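PDB 5OWU: importin subunit beta-1 from Saccharomyces cerevisiae, which carries proteins into the nucleus by associating with importin alpha, the adaptor that recognises classical nuclear localization signals in cargo. Local coordinates for residues A[372-375]-A[376-380]; A[324-327]-A[328-332]; A[411-414]-A[415-419]; A[475-478]-A[479-483]. All coordinates share one frame; numbering follows the deposited sequence.

Interaction 1: residues A[372-375]-A[376-380]; sequences EFVE and QNITA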
ATOM      1  N   GLU A 372     -26.662  15.384  16.705  1.00 36.18           N
ATOM      2  CA  GLU A 372     -27.541  16.514  16.427  1.00 37.02           C
ATOM      3  C   GLU A 372     -27.841  16.613  14.934  1.00 31.09           C
ATOM      4  O   GLU A 372     -29.005  16.744  14.525  1.00 35.09           O
ATOM      5  CB  GLU A 372     -26.912  17.811  16.943  1.00 40.95           C
ATOM      6  CG  GLU A 372     -27.895  18.975  17.014  1.00 55.68           C
ATOM      7  CD  GLU A 372     -27.229  20.300  17.338  1.00 63.84           C
ATOM      8  OE1 GLU A 372     -26.133  20.292  17.943  1.00 66.05           O
ATOM      9  OE2 GLU A 372     -27.806  21.349  16.977  1.00 64.22           O
ATOM     10  N   PHE A 373     -26.798  16.543  14.099  1.00 31.37           N
ATOM     11  CA  PHE A 373     -26.995  16.575  12.648  1.00 31.30           C
ATOM     12  C   PHE A 373     -27.907  15.438  12.174  1.00 29.21           C
ATOM     13  O   PHE A 373     -28.835  15.649  11.377  1.00 31.58           O
ATOM     14  CB  PHE A 373     -25.630  16.508  11.966  1.00 29.07           C
ATOM     15  CG  PHE A 373     -25.688  16.574  10.478  1.00 33.99           C
ATOM     16  CD1 PHE A 373     -25.714  17.798   9.830  1.00 32.57           C
ATOM     17  CD2 PHE A 373     -25.699  15.413   9.718  1.00 38.61           C
ATOM     18  CE1 PHE A 373     -25.758  17.865   8.455  1.00 33.24           C
ATOM     19  CE2 PHE A 373     -25.746  15.476   8.339  1.00 34.60           C
ATOM     20  CZ  PHE A 373     -25.779  16.708   7.709  1.00 33.23           C
ATOM     21  N   VAL A 374     -27.655  14.220  12.657  1.00 31.26           N
ATOM     22  CA  VAL A 374     -28.464  13.069  12.263  1.00 28.64           C
ATOM     23  C   VAL A 374     -29.927  13.321  12.601  1.00 35.95           C
ATOM     24  O   VAL A 374     -30.813  13.177  11.748  1.00 33.76           O
ATOM     25  CB  VAL A 374     -27.943  11.788  12.941  1.00 24.68           C
ATOM     26  CG1 VAL A 374     -28.854  10.597  12.645  1.00 33.85           C
ATOM     27  CG2 VAL A 374     -26.540  11.485  12.486  1.00 21.74           C
ATOM     28  N   GLU A 375     -30.196  13.706  13.854  1.00 36.97           N
ATOM     29  CA  GLU A 375     -31.565  13.980  14.287  1.00 35.15           C
ATOM     30  C   GLU A 375     -32.214  15.040  13.411  1.00 28.09           C
ATOM     31  O   GLU A 375     -33.387  14.922  13.044  1.00 37.27           O
ATOM     32  CB  GLU A 375     -31.570  14.422  15.755  1.00 41.70           C
ATOM     33  CG  GLU A 375     -32.939  14.856  16.290  1.00 62.84           C
ATOM     34  CD  GLU A 375     -32.895  15.304  17.745  1.00 73.18           C
ATOM     35  OE1 GLU A 375     -32.143  16.253  18.065  1.00 70.35           O
ATOM     36  OE2 GLU A 375     -33.613  14.702  18.570  1.00 78.10           O
ATOM     37  N   GLN A 376     -31.458  16.073  13.045  1.00 37.84           N
ATOM     38  CA  GLN A 376     -32.038  17.149  12.252  1.00 38.39           C
ATOM     39  C   GLN A 376     -32.355  16.707  10.828  1.00 47.72           C
ATOM     40  O   GLN A 376     -33.268  17.258  10.206  1.00 42.29           O
ATOM     41  CB  GLN A 376     -31.093  18.354  12.222  1.00 47.20           C
ATOM     42  CG  GLN A 376     -31.798  19.693  12.321  1.00 66.45           C
ATOM     43  CD  GLN A 376     -32.418  19.919  13.689  1.00 69.51           C
ATOM     44  OE1 GLN A 376     -31.713  20.014  14.699  1.00 72.83           O
ATOM     45  NE2 GLN A 376     -33.745  19.993  13.733  1.00 66.83           N
ATOM     46  N   ASN A 377     -31.632  15.717  10.291  1.00 31.57           N
ATOM     47  CA  ASN A 377     -31.686  15.465   8.855  1.00 32.04           C
ATOM     48  C   ASN A 377     -32.208  14.095   8.438  1.00 30.11           C
ATOM     49  O   ASN A 377     -32.531  13.917   7.259  1.00 31.39           O
ATOM     50  CB  ASN A 377     -30.297  15.684   8.241  1.00 32.42           C
ATOM     51  CG  ASN A 377     -29.904  17.144   8.236  1.00 31.26           C
ATOM     52  OD1 ASN A 377     -30.374  17.916   7.404  1.00 35.49           O
ATOM     53  ND2 ASN A 377     -29.059  17.537   9.181  1.00 36.82           N
ATOM     54  N   ILE A 378     -32.337  13.130   9.349  1.00 30.15           N
ATOM     55  CA  ILE A 378     -32.678  11.787   8.899  1.00 33.18           C
ATOM     56  C   ILE A 378     -34.110  11.709   8.369  1.00 39.09           C
ATOM     57  O   ILE A 378     -34.425  10.793   7.597  1.00 32.85           O
ATOM     58  CB  ILE A 378     -32.416  10.783  10.037  1.00 36.34           C
ATOM     59  CG1 ILE A 378     -32.458   9.354   9.513  1.00 46.25           C
ATOM     60  CG2 ILE A 378     -33.409  10.974  11.173  1.00 40.88           C
ATOM     61  CD1 ILE A 378     -31.644   8.410  10.339  1.00 43.82           C
ATOM     62  N   THR A 379     -34.978  12.662   8.733  1.00 37.68           N
ATOM     63  CA  THR A 379     -36.347  12.734   8.227  1.00 39.66           C
ATOM     64  C   THR A 379     -36.580  13.954   7.339  1.00 40.31           C
ATOM     65  O   THR A 379     -37.733  14.295   7.060  1.00 34.36           O
ATOM     66  CB  THR A 379     -37.357  12.745   9.378  1.00 36.34           C
ATOM     67  OG1 THR A 379     -37.072  13.837  10.259  1.00 41.62           O
ATOM     68  CG2 THR A 379     -37.318  11.434  10.147  1.00 46.74           C
ATOM     69  N   ALA A 380     -35.516  14.610   6.885  1.00 35.23           N
ATOM     70  CA  ALA A 380     -35.662  15.785   6.036  1.00 41.63           C
ATOM     71  C   ALA A 380     -36.316  15.422   4.705  1.00 43.61           C
ATOM     72  O   ALA A 380     -36.333  14.264   4.280  1.00 43.08           O
ATOM     73  CB  ALA A 380     -34.303  16.433   5.765  1.00 44.22           C
TER
HETATM   74  O   HOH W   1     -35.004  15.054  10.600  1.00 48.06           O
HETATM   75  O   HOH W   2     -31.085  18.177  16.926  1.00 62.47           O
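Phe-373 O is gripped by the side chain of Asn-377 and, weakly, by its backbone N-H: Asn-377 ND2 lies 2.9 Å from Phe-373 O with an N-H...O angle of 154°, the donor tilted from the carbonyl plane. Asn-377 N also bonds Val-374 O from above that carbonyl's plane, beside the bond from Ile-378 N (2.8 Å), which arrives nearly in line with the C=O. Val-374 O thus takes an i+3 and an i+4 N-H at once, and a type I beta turn from Asn-377 to Ala-380 follows. The amide of Asn-377 reaches back beside its own backbone N (chi1 -70°), which sets ND2 over one face of the Phe-373 ring, 3.4 Å from Phe-373 CE1 and offset toward the rim; ring and amide planes stand 38° apart. One amide nitrogen thus bonds the carbonyl and lies over the ring of the same phenylalanine. A water donates to Glu-375 O and, weakly, to Gln-376 O. Asn-377 OD1 accepts from Asn-385 ND2, fixing the amide's other end. Phe-373 rests on Ala-388, and Asn-377 and Ile-378 on Ala-389, so the end of helix 367-377 is held against helix 383-395, its partner in HEAT repeat 9.

Interaction 2: residues A[324-327]-A[328-332]; sequences DVVP and NLLNL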
ATOM      1  N   ASP A 324     -15.970  23.258  16.646  1.00 38.59           N
ATOM      2  CA  ASP A 324     -15.963  24.208  15.538  1.00 46.70           C
ATOM      3  C   ASP A 324     -15.744  23.576  14.166  1.00 41.80           C
ATOM      4  O   ASP A 324     -16.240  24.115  13.171  1.00 50.14           O
ATOM      5  CB  ASP A 324     -14.879  25.263  15.783  1.00 50.21           C
ATOM      6  CG  ASP A 324     -14.868  25.757  17.219  1.00 59.18           C
ATOM      7  OD1 ASP A 324     -15.962  25.910  17.795  1.00 47.10           O
ATOM      8  OD2 ASP A 324     -13.778  25.968  17.785  1.00 56.89           O
ATOM      9  N   VAL A 325     -15.026  22.454  14.082  1.00 38.70           N
ATOM     10  CA  VAL A 325     -14.721  21.841  12.790  1.00 36.33           C
ATOM     11  C   VAL A 325     -15.865  20.945  12.328  1.00 40.92           C
ATOM     12  O   VAL A 325     -16.274  20.986  11.161  1.00 33.83           O
ATOM     13  CB  VAL A 325     -13.405  21.044  12.867  1.00 39.27           C
ATOM     14  CG1 VAL A 325     -13.190  20.256  11.593  1.00 42.40           C
ATOM     15  CG2 VAL A 325     -12.225  21.970  13.112  1.00 44.08           C
ATOM     16  N   VAL A 326     -16.379  20.101  13.227  1.00 27.70           N
ATOM     17  CA  VAL A 326     -17.268  19.014  12.793  1.00 25.19           C
ATOM     18  C   VAL A 326     -18.552  19.532  12.164  1.00 33.71           C
ATOM     19  O   VAL A 326     -19.015  18.939  11.172  1.00 31.37           O
ATOM     20  CB  VAL A 326     -17.508  18.040  13.953  1.00 26.35           C
ATOM     21  CG1 VAL A 326     -18.603  17.020  13.614  1.00 29.41           C
ATOM     22  CG2 VAL A 326     -16.215  17.320  14.269  1.00 31.41           C
ATOM     23  N   PRO A 327     -19.192  20.591  12.667  1.00 40.03           N
ATOM     24  CA  PRO A 327     -20.399  21.087  11.980  1.00 34.18           C
ATOM     25  C   PRO A 327     -20.159  21.458  10.524  1.00 28.53           C
ATOM     26  O   PRO A 327     -21.024  21.217   9.666  1.00 39.55           O
ATOM     27  CB  PRO A 327     -20.800  22.302  12.827  1.00 43.76           C
ATOM     28  CG  PRO A 327     -20.266  21.992  14.195  1.00 43.12           C
ATOM     29  CD  PRO A 327     -18.982  21.251  13.970  1.00 35.12           C
ATOM     30  N   ASN A 328     -18.990  22.014  10.210  1.00 33.88           N
ATOM     31  CA  ASN A 328     -18.685  22.354   8.823  1.00 47.10           C
ATOM     32  C   ASN A 328     -18.500  21.105   7.956  1.00 34.24           C
ATOM     33  O   ASN A 328     -18.977  21.063   6.809  1.00 33.58           O
ATOM     34  CB  ASN A 328     -17.449  23.249   8.783  1.00 44.76           C
ATOM     35  CG  ASN A 328     -17.678  24.585   9.480  1.00 46.91           C
ATOM     36  OD1 ASN A 328     -18.817  25.038   9.622  1.00 51.06           O
ATOM     37  ND2 ASN A 328     -16.598  25.217   9.920  1.00 48.53           N
ATOM     38  N   LEU A 329     -17.817  20.077   8.476  1.00 34.05           N
ATOM     39  CA  LEU A 329     -17.718  18.804   7.755  1.00 39.69           C
ATOM     40  C   LEU A 329     -19.102  18.248   7.447  1.00 32.44           C
ATOM     41  O   LEU A 329     -19.435  17.920   6.288  1.00 42.66           O
ATOM     42  CB  LEU A 329     -16.932  17.784   8.585  1.00 41.02           C
ATOM     43  CG  LEU A 329     -15.420  17.877   8.730  1.00 44.98           C
ATOM     44  CD1 LEU A 329     -14.947  16.796   9.702  1.00 37.11           C
ATOM     45  CD2 LEU A 329     -14.738  17.717   7.384  1.00 39.67           C
ATOM     46  N   LEU A 330     -19.922  18.124   8.493  1.00 27.87           N
ATOM     47  CA  LEU A 330     -21.278  17.622   8.326  1.00 29.61           C
ATOM     48  C   LEU A 330     -21.992  18.384   7.219  1.00 26.78           C
ATOM     49  O   LEU A 330     -22.621  17.783   6.339  1.00 33.56           O
ATOM     50  CB  LEU A 330     -22.033  17.723   9.654  1.00 32.75           C
ATOM     51  CG  LEU A 330     -21.485  16.778  10.728  1.00 37.24           C
ATOM     52  CD1 LEU A 330     -22.020  17.129  12.114  1.00 37.57           C
ATOM     53  CD2 LEU A 330     -21.824  15.331  10.384  1.00 36.52           C
ATOM     54  N   ASN A 331     -21.873  19.714   7.227  1.00 39.87           N
ATOM     55  CA  ASN A 331     -22.489  20.502   6.165  1.00 40.53           C
ATOM     56  C   ASN A 331     -21.943  20.116   4.793  1.00 46.36           C
ATOM     57  O   ASN A 331     -22.676  20.159   3.799  1.00 44.17           O
ATOM     58  CB  ASN A 331     -22.273  21.994   6.415  1.00 53.72           C
ATOM     59  CG  ASN A 331     -22.830  22.855   5.295  1.00 66.62           C
ATOM     60  OD1 ASN A 331     -24.047  22.958   5.127  1.00 68.73           O
ATOM     61  ND2 ASN A 331     -21.943  23.471   4.518  1.00 69.55           N
ATOM     62  N   LEU A 332     -20.663  19.746   4.711  1.00 29.57           N
ATOM     63  CA  LEU A 332     -20.116  19.345   3.423  1.00 36.16           C
ATOM     64  C   LEU A 332     -20.707  18.034   2.935  1.00 44.78           C
ATOM     65  O   LEU A 332     -20.659  17.757   1.731  1.00 32.67           O
ATOM     66  CB  LEU A 332     -18.594  19.222   3.498  1.00 34.60           C
ATOM     67  CG  LEU A 332     -17.815  20.522   3.703  1.00 33.71           C
ATOM     68  CD1 LEU A 332     -16.330  20.216   3.889  1.00 33.35           C
ATOM     69  CD2 LEU A 332     -18.027  21.482   2.534  1.00 35.60           C
TER
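From Val-325 to Asn-331 the backbone keeps i+4 bonds, Leu-329 N to Val-325 O, Leu-330 N to Val-326 O and Asn-331 N to Pro-327 O, although Pro-327 has no N-H to give to the turn before and the helix is kinked there. The Leu-330 bond is almost straight, 2.9 Å from Leu-330 N to Val-326 O with an N-H...O angle of 178°. Beside this bond the two side chains cross: Val-326 CG1 lies 3.7 Å from Leu-330 CD1 and 4.1 Å from Leu-330 CG. Leu-330 turns CG to the side of its own backbone N (chi1 -67°), which brings that carbon back over the preceding turn, 3.3 Å from Val-326 O. A quarter of the way round the helix, Val-325 CG1 and Leu-329 CD1 make a looser contact at 4.3 Å. These residues belong to HEAT repeat 8, where helix 317-332 packs beside helix 347-362: Leu-329 meets Cys-354 and Phe-358, and Val-325 also touches Phe-358. Helix 280-306 adds Trp-290 against Val-325 and Val-287 against Leu-329. Asn-328 folds its amide back along the helix toward Asp-324, but Asn-328 ND2 stays 3.5 Å from Asp-324 O at an angle too poor for a hydrogen bond. The same asparagine packs on Ile-272 and Met-275, while the ring of Pro-327 is exposed to solvent.

Interaction 3: residues A[411-414]-A[415-419]; sequences QALP and SILNL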
ATOM      1  N   GLN A 411     -31.389   3.440  19.610  1.00 33.15           N
ATOM      2  CA  GLN A 411     -32.328   4.537  19.382  1.00 36.46           C
ATOM      3  C   GLN A 411     -32.606   4.749  17.894  1.00 37.15           C
ATOM      4  O   GLN A 411     -33.746   5.022  17.502  1.00 32.82           O
ATOM      5  CB  GLN A 411     -31.784   5.821  20.017  1.00 37.79           C
ATOM      6  CG  GLN A 411     -32.543   7.089  19.664  1.00 53.51           C
ATOM      7  CD  GLN A 411     -32.019   8.297  20.416  1.00 47.43           C
ATOM      8  OE1 GLN A 411     -31.199   9.064  19.900  1.00 48.90           O
ATOM      9  NE2 GLN A 411     -32.484   8.471  21.648  1.00 47.79           N
ATOM     10  N   ALA A 412     -31.585   4.626  17.047  1.00 33.11           N
ATOM     11  CA  ALA A 412     -31.690   5.041  15.652  1.00 33.94           C
ATOM     12  C   ALA A 412     -32.041   3.910  14.694  1.00 26.85           C
ATOM     13  O   ALA A 412     -32.395   4.183  13.541  1.00 24.78           O
ATOM     14  CB  ALA A 412     -30.374   5.679  15.196  1.00 34.24           C
ATOM     15  N   LEU A 413     -31.959   2.660  15.127  1.00 25.71           N
ATOM     16  CA  LEU A 413     -32.091   1.557  14.182  1.00 29.20           C
ATOM     17  C   LEU A 413     -33.450   1.546  13.499  1.00 32.27           C
ATOM     18  O   LEU A 413     -33.491   1.298  12.284  1.00 32.04           O
ATOM     19  CB  LEU A 413     -31.810   0.230  14.898  1.00 27.02           C
ATOM     20  CG  LEU A 413     -31.424  -1.006  14.078  1.00 41.20           C
ATOM     21  CD1 LEU A 413     -30.500  -0.705  12.907  1.00 35.18           C
ATOM     22  CD2 LEU A 413     -30.763  -1.994  15.022  1.00 45.75           C
ATOM     23  N   PRO A 414     -34.569   1.821  14.171  1.00 35.33           N
ATOM     24  CA  PRO A 414     -35.843   1.886  13.430  1.00 32.44           C
ATOM     25  C   PRO A 414     -35.815   2.870  12.269  1.00 30.81           C
ATOM     26  O   PRO A 414     -36.184   2.504  11.145  1.00 31.87           O
ATOM     27  CB  PRO A 414     -36.856   2.278  14.516  1.00 36.54           C
ATOM     28  CG  PRO A 414     -36.256   1.750  15.785  1.00 38.12           C
ATOM     29  CD  PRO A 414     -34.768   1.906  15.629  1.00 31.64           C
ATOM     30  N   SER A 415     -35.375   4.110  12.500  1.00 28.62           N
ATOM     31  CA  SER A 415     -35.326   5.089  11.416  1.00 34.24           C
ATOM     32  C   SER A 415     -34.366   4.659  10.303  1.00 31.61           C
ATOM     33  O   SER A 415     -34.627   4.903   9.113  1.00 28.92           O
ATOM     34  CB  SER A 415     -34.926   6.454  11.970  1.00 36.01           C
ATOM     35  OG  SER A 415     -33.654   6.396  12.589  1.00 48.16           O
ATOM     36  N   ILE A 416     -33.250   4.020  10.667  1.00 24.63           N
ATOM     37  CA  ILE A 416     -32.279   3.599   9.658  1.00 29.58           C
ATOM     38  C   ILE A 416     -32.858   2.480   8.803  1.00 28.20           C
ATOM     39  O   ILE A 416     -32.758   2.504   7.570  1.00 35.24           O
ATOM     40  CB  ILE A 416     -30.954   3.180  10.322  1.00 28.49           C
ATOM     41  CG1 ILE A 416     -30.240   4.409  10.877  1.00 30.95           C
ATOM     42  CG2 ILE A 416     -30.035   2.460   9.321  1.00 37.90           C
ATOM     43  CD1 ILE A 416     -29.033   4.083  11.747  1.00 31.82           C
ATOM     44  N   LEU A 417     -33.466   1.478   9.444  1.00 26.67           N
ATOM     45  CA  LEU A 417     -34.110   0.407   8.695  1.00 27.46           C
ATOM     46  C   LEU A 417     -35.225   0.957   7.819  1.00 31.04           C
ATOM     47  O   LEU A 417     -35.463   0.453   6.717  1.00 33.41           O
ATOM     48  CB  LEU A 417     -34.663  -0.650   9.651  1.00 35.81           C
ATOM     49  CG  LEU A 417     -33.661  -1.472  10.460  1.00 35.52           C
ATOM     50  CD1 LEU A 417     -34.391  -2.368  11.451  1.00 38.38           C
ATOM     51  CD2 LEU A 417     -32.782  -2.301   9.539  1.00 44.20           C
ATOM     52  N   ASN A 418     -35.929   1.987   8.296  1.00 28.48           N
ATOM     53  CA  ASN A 418     -36.975   2.587   7.476  1.00 29.52           C
ATOM     54  C   ASN A 418     -36.384   3.229   6.232  1.00 36.08           C
ATOM     55  O   ASN A 418     -36.997   3.189   5.157  1.00 27.52           O
ATOM     56  CB  ASN A 418     -37.766   3.615   8.286  1.00 28.66           C
ATOM     57  CG  ASN A 418     -38.824   4.315   7.456  1.00 45.38           C
ATOM     58  OD1 ASN A 418     -39.772   3.688   6.986  1.00 39.49           O
ATOM     59  ND2 ASN A 418     -38.668   5.621   7.272  1.00 44.10           N
ATOM     60  N   LEU A 419     -35.184   3.810   6.345  1.00 30.28           N
ATOM     61  CA  LEU A 419     -34.578   4.406   5.157  1.00 28.39           C
ATOM     62  C   LEU A 419     -34.208   3.389   4.082  1.00 29.90           C
ATOM     63  O   LEU A 419     -33.896   3.795   2.959  1.00 25.69           O
ATOM     64  CB  LEU A 419     -33.333   5.209   5.526  1.00 31.08           C
ATOM     65  CG  LEU A 419     -33.583   6.562   6.188  1.00 30.80           C
ATOM     66  CD1 LEU A 419     -32.261   7.203   6.523  1.00 44.72           C
ATOM     67  CD2 LEU A 419     -34.397   7.490   5.300  1.00 33.46           C
TER
HETATM   68  O   HOH W   3     -35.149   5.470  15.153  1.00 29.75           O
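Leu-413 overlaps Leu-417 one turn on, the two side chains crossing with Leu-413 CD1 4.1 Å from Leu-417 CG and Leu-413 CG 4.2 Å from Leu-417 CD1. Leu-417 CG also sits 3.3 Å from Leu-413 O, the oxygen that receives a nearly straight bond from Leu-417 N. Ala-412 and Ile-416 form the neighbouring pair: Ile-416 CD1 reaches back to Ala-412 CB at 4.0 Å. Ala-412 O has two donors, Ile-416 N at 3.0 Å and Ser-415 OG at 2.7 Å. The hydroxyl gets there because OG stands between the backbone N and the carbonyl carbon of Ser-415 (chi1 60°), facing the preceding turn. Pro-414 has no N-H and kinks the helix; one residue further, Ser-415 N donates to a water that in turn donates to Gln-411 O, so a water-mediated link takes the place of the direct i+4 bond. Replacing Ser-415 by an alanine would probably leave Ala-412 O with the backbone donor alone and remove a polar tie at the kink. Ile-416 packs among Phe-393, Thr-431, Ile-435 and Ile-438, and Leu-417 meets Val-455 and Ala-458 of helix 452-463. A proline-kinked helix that sends apolar side chains to its repeat partner, here helix 425-442, and to the repeats next to it is typical of the HEAT solenoid.

Interaction 4: residues A[475-478]-A[479-483]; sequences WTII and NLVEQ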
ATOM      1  N   TRP A 475     -21.842  -6.763   1.438  1.00 23.03           N
ATOM      2  CA  TRP A 475     -20.793  -6.340   2.371  0.56 29.18           C
ATOM      3  C   TRP A 475     -21.302  -6.357   3.807  1.00 25.96           C
ATOM      4  O   TRP A 475     -20.603  -6.789   4.739  1.00 26.66           O
ATOM      5  CB  TRP A 475     -20.309  -4.933   1.987  0.56 29.27           C
ATOM      6  CG  TRP A 475     -19.296  -4.285   2.918  0.56 32.37           C
ATOM      7  CD1 TRP A 475     -17.959  -4.557   2.991  0.56 36.70           C
ATOM      8  CD2 TRP A 475     -19.540  -3.230   3.868  0.56 27.10           C
ATOM      9  NE1 TRP A 475     -17.359  -3.756   3.937  0.56 33.07           N
ATOM     10  CE2 TRP A 475     -18.305  -2.930   4.486  0.56 29.61           C
ATOM     11  CE3 TRP A 475     -20.680  -2.515   4.255  0.56 26.24           C
ATOM     12  CZ2 TRP A 475     -18.178  -1.948   5.475  0.56 30.36           C
ATOM     13  CZ3 TRP A 475     -20.554  -1.534   5.248  0.56 15.40           C
ATOM     14  CH2 TRP A 475     -19.310  -1.266   5.841  0.56 30.38           C
ATOM     15  N   THR A 476     -22.534  -5.880   4.001  1.00 23.89           N
ATOM     16  CA  THR A 476     -23.136  -5.837   5.327  1.00 24.19           C
ATOM     17  C   THR A 476     -23.355  -7.237   5.877  1.00 29.56           C
ATOM     18  O   THR A 476     -23.133  -7.485   7.067  1.00 25.13           O
ATOM     19  CB  THR A 476     -24.452  -5.060   5.255  1.00 26.37           C
ATOM     20  OG1 THR A 476     -24.157  -3.675   5.031  1.00 33.54           O
ATOM     21  CG2 THR A 476     -25.289  -5.215   6.531  1.00 22.63           C
ATOM     22  N   ILE A 477     -23.787  -8.168   5.025  1.00 26.65           N
ATOM     23  CA  ILE A 477     -23.971  -9.546   5.470  1.00 23.03           C
ATOM     24  C   ILE A 477     -22.637 -10.144   5.894  1.00 20.67           C
ATOM     25  O   ILE A 477     -22.536 -10.808   6.936  1.00 25.21           O
ATOM     26  CB  ILE A 477     -24.652 -10.376   4.366  1.00 22.24           C
ATOM     27  CG1 ILE A 477     -26.116  -9.945   4.226  1.00 28.27           C
ATOM     28  CG2 ILE A 477     -24.563 -11.863   4.668  1.00 24.07           C
ATOM     29  CD1 ILE A 477     -26.798 -10.461   2.981  1.00 26.95           C
ATOM     30  N   ILE A 478     -21.586  -9.902   5.108  1.00 24.82           N
ATOM     31  CA  ILE A 478     -20.257 -10.350   5.513  1.00 24.95           C
ATOM     32  C   ILE A 478     -19.940  -9.839   6.917  1.00 23.09           C
ATOM     33  O   ILE A 478     -19.549 -10.609   7.802  1.00 25.11           O
ATOM     34  CB  ILE A 478     -19.205  -9.903   4.483  1.00 25.04           C
ATOM     35  CG1 ILE A 478     -19.364 -10.724   3.202  1.00 22.43           C
ATOM     36  CG2 ILE A 478     -17.781 -10.067   5.038  1.00 25.61           C
ATOM     37  CD1 ILE A 478     -18.579 -10.174   2.014  1.00 27.50           C
ATOM     38  N   ASN A 479     -20.137  -8.537   7.152  1.00 28.18           N
ATOM     39  CA  ASN A 479     -19.848  -7.978   8.478  1.00 25.64           C
ATOM     40  C   ASN A 479     -20.663  -8.663   9.570  1.00 26.41           C
ATOM     41  O   ASN A 479     -20.136  -8.993  10.642  1.00 28.26           O
ATOM     42  CB  ASN A 479     -20.124  -6.480   8.489  1.00 24.85           C
ATOM     43  CG  ASN A 479     -19.157  -5.711   7.637  1.00 34.45           C
ATOM     44  OD1 ASN A 479     -18.172  -6.263   7.163  1.00 33.40           O
ATOM     45  ND2 ASN A 479     -19.420  -4.421   7.450  1.00 30.60           N
ATOM     46  N   LEU A 480     -21.962  -8.857   9.329  1.00 24.50           N
ATOM     47  CA  LEU A 480     -22.808  -9.503  10.325  1.00 24.91           C
ATOM     48  C   LEU A 480     -22.274 -10.874  10.691  1.00 30.39           C
ATOM     49  O   LEU A 480     -22.151 -11.211  11.877  1.00 29.80           O
ATOM     50  CB  LEU A 480     -24.239  -9.628   9.810  1.00 31.72           C
ATOM     51  CG  LEU A 480     -25.136  -8.406   9.936  1.00 36.52           C
ATOM     52  CD1 LEU A 480     -26.437  -8.662   9.190  1.00 41.21           C
ATOM     53  CD2 LEU A 480     -25.406  -8.083  11.398  1.00 30.66           C
ATOM     54  N   VAL A 481     -21.974 -11.695   9.682  1.00 23.97           N
ATOM     55  CA  VAL A 481     -21.515 -13.053   9.948  1.00 23.67           C
ATOM     56  C   VAL A 481     -20.176 -13.028  10.673  1.00 26.11           C
ATOM     57  O   VAL A 481     -19.970 -13.747  11.658  1.00 30.65           O
ATOM     58  CB  VAL A 481     -21.439 -13.854   8.635  1.00 26.31           C
ATOM     59  CG1 VAL A 481     -20.786 -15.220   8.854  1.00 27.46           C
ATOM     60  CG2 VAL A 481     -22.828 -14.015   8.052  1.00 35.91           C
ATOM     61  N   GLU A 482     -19.247 -12.192  10.201  1.00 32.08           N
ATOM     62  CA  GLU A 482     -17.920 -12.135  10.810  1.00 30.91           C
ATOM     63  C   GLU A 482     -17.998 -11.732  12.278  1.00 30.03           C
ATOM     64  O   GLU A 482     -17.300 -12.303  13.128  1.00 32.08           O
ATOM     65  CB  GLU A 482     -17.032 -11.158  10.037  1.00 26.18           C
ATOM     66  CG  GLU A 482     -16.443 -11.718   8.756  1.00 29.99           C
ATOM     67  CD  GLU A 482     -15.610 -10.698   8.001  1.00 37.33           C
ATOM     68  OE1 GLU A 482     -15.651  -9.502   8.361  1.00 37.23           O
ATOM     69  OE2 GLU A 482     -14.921 -11.091   7.041  1.00 33.46           O
ATOM     70  N   GLN A 483     -18.844 -10.757  12.602  1.00 24.53           N
ATOM     71  CA  GLN A 483     -18.874 -10.236  13.959  1.00 27.15           C
ATOM     72  C   GLN A 483     -19.760 -11.050  14.891  1.00 34.43           C
ATOM     73  O   GLN A 483     -19.543 -11.016  16.104  1.00 31.62           O
ATOM     74  CB  GLN A 483     -19.336  -8.775  13.943  1.00 26.29           C
ATOM     75  CG  GLN A 483     -18.386  -7.861  13.197  1.00 34.92           C
ATOM     76  CD  GLN A 483     -17.033  -7.776  13.876  1.00 42.68           C
ATOM     77  OE1 GLN A 483     -15.995  -8.003  13.257  1.00 46.44           O
ATOM     78  NE2 GLN A 483     -17.046  -7.450  15.159  1.00 39.79           N
TER
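In the Trp-475 conformer described throughout, Asn-479 ND2 lies over one face of the indole, offset toward the rim, 3.4 Å from Trp-475 CZ2 and 3.5 Å from Trp-475 CE2, with amide and ring planes 71° apart. Its hydrogen-bond acceptor is Gly-436 O on helix 425-442; the indole face is a packing neighbour. Trp-475 reaches this place with CG swung opposite its backbone N (chi1 175°), and Asn-479 leans back to meet it. The backbone is regular: Trp-475 O, Thr-476 O, Ile-477 O and Ile-478 O accept from Asn-479 N, Leu-480 N, Val-481 N and Glu-482 N. Buried Thr-476 OG1 has two carbonyl partners, Ala-432 O and Asn-472 O, which its single proton must share. Glu-482 runs extended alongside Ile-478, its OE2 3.6 Å from Ile-478 CG2. An alanine in place of Glu-482 lacks the extended chain, which is likely to leave Ile-478 CG2 and Tyr-530 without the neighbour they pack on. Trp-475 meets Trp-433 of helix 425-442 with nearly parallel rings. Helix 452-463 meets Thr-476 and Ile-477 through Cys-459, and helix 516-530 receives Ile-478, Val-481 and Glu-482, so helix 467-484 is packed among three others.

In the fold
Along the chain the order is interaction 2, 1, 3, 4, on helices 317-332, 367-377, 402-418 and 467-484 of HEAT repeats 8, 9, 10 and 11. Interactions 2, 1 and 3 follow one another step by step: interaction 1 touches interaction 2, centres about 14 Å apart, through Phe-373 CZ on Leu-330 O at 3.6 Å, and interaction 3, centres about 12 Å apart, through Ile-378 on Ser-415, Ile-416 and Leu-419. Interactions 2 and 3 do not meet, their centres about 23 Å apart. Interaction 4 touches none of the others; from interaction 3 its centre is about 18 Å away, nearest atoms about 9 Å, and helices 425-442 and 452-463 pack against both. Neighbour-to-neighbour packing of this kind builds the continuous solenoid.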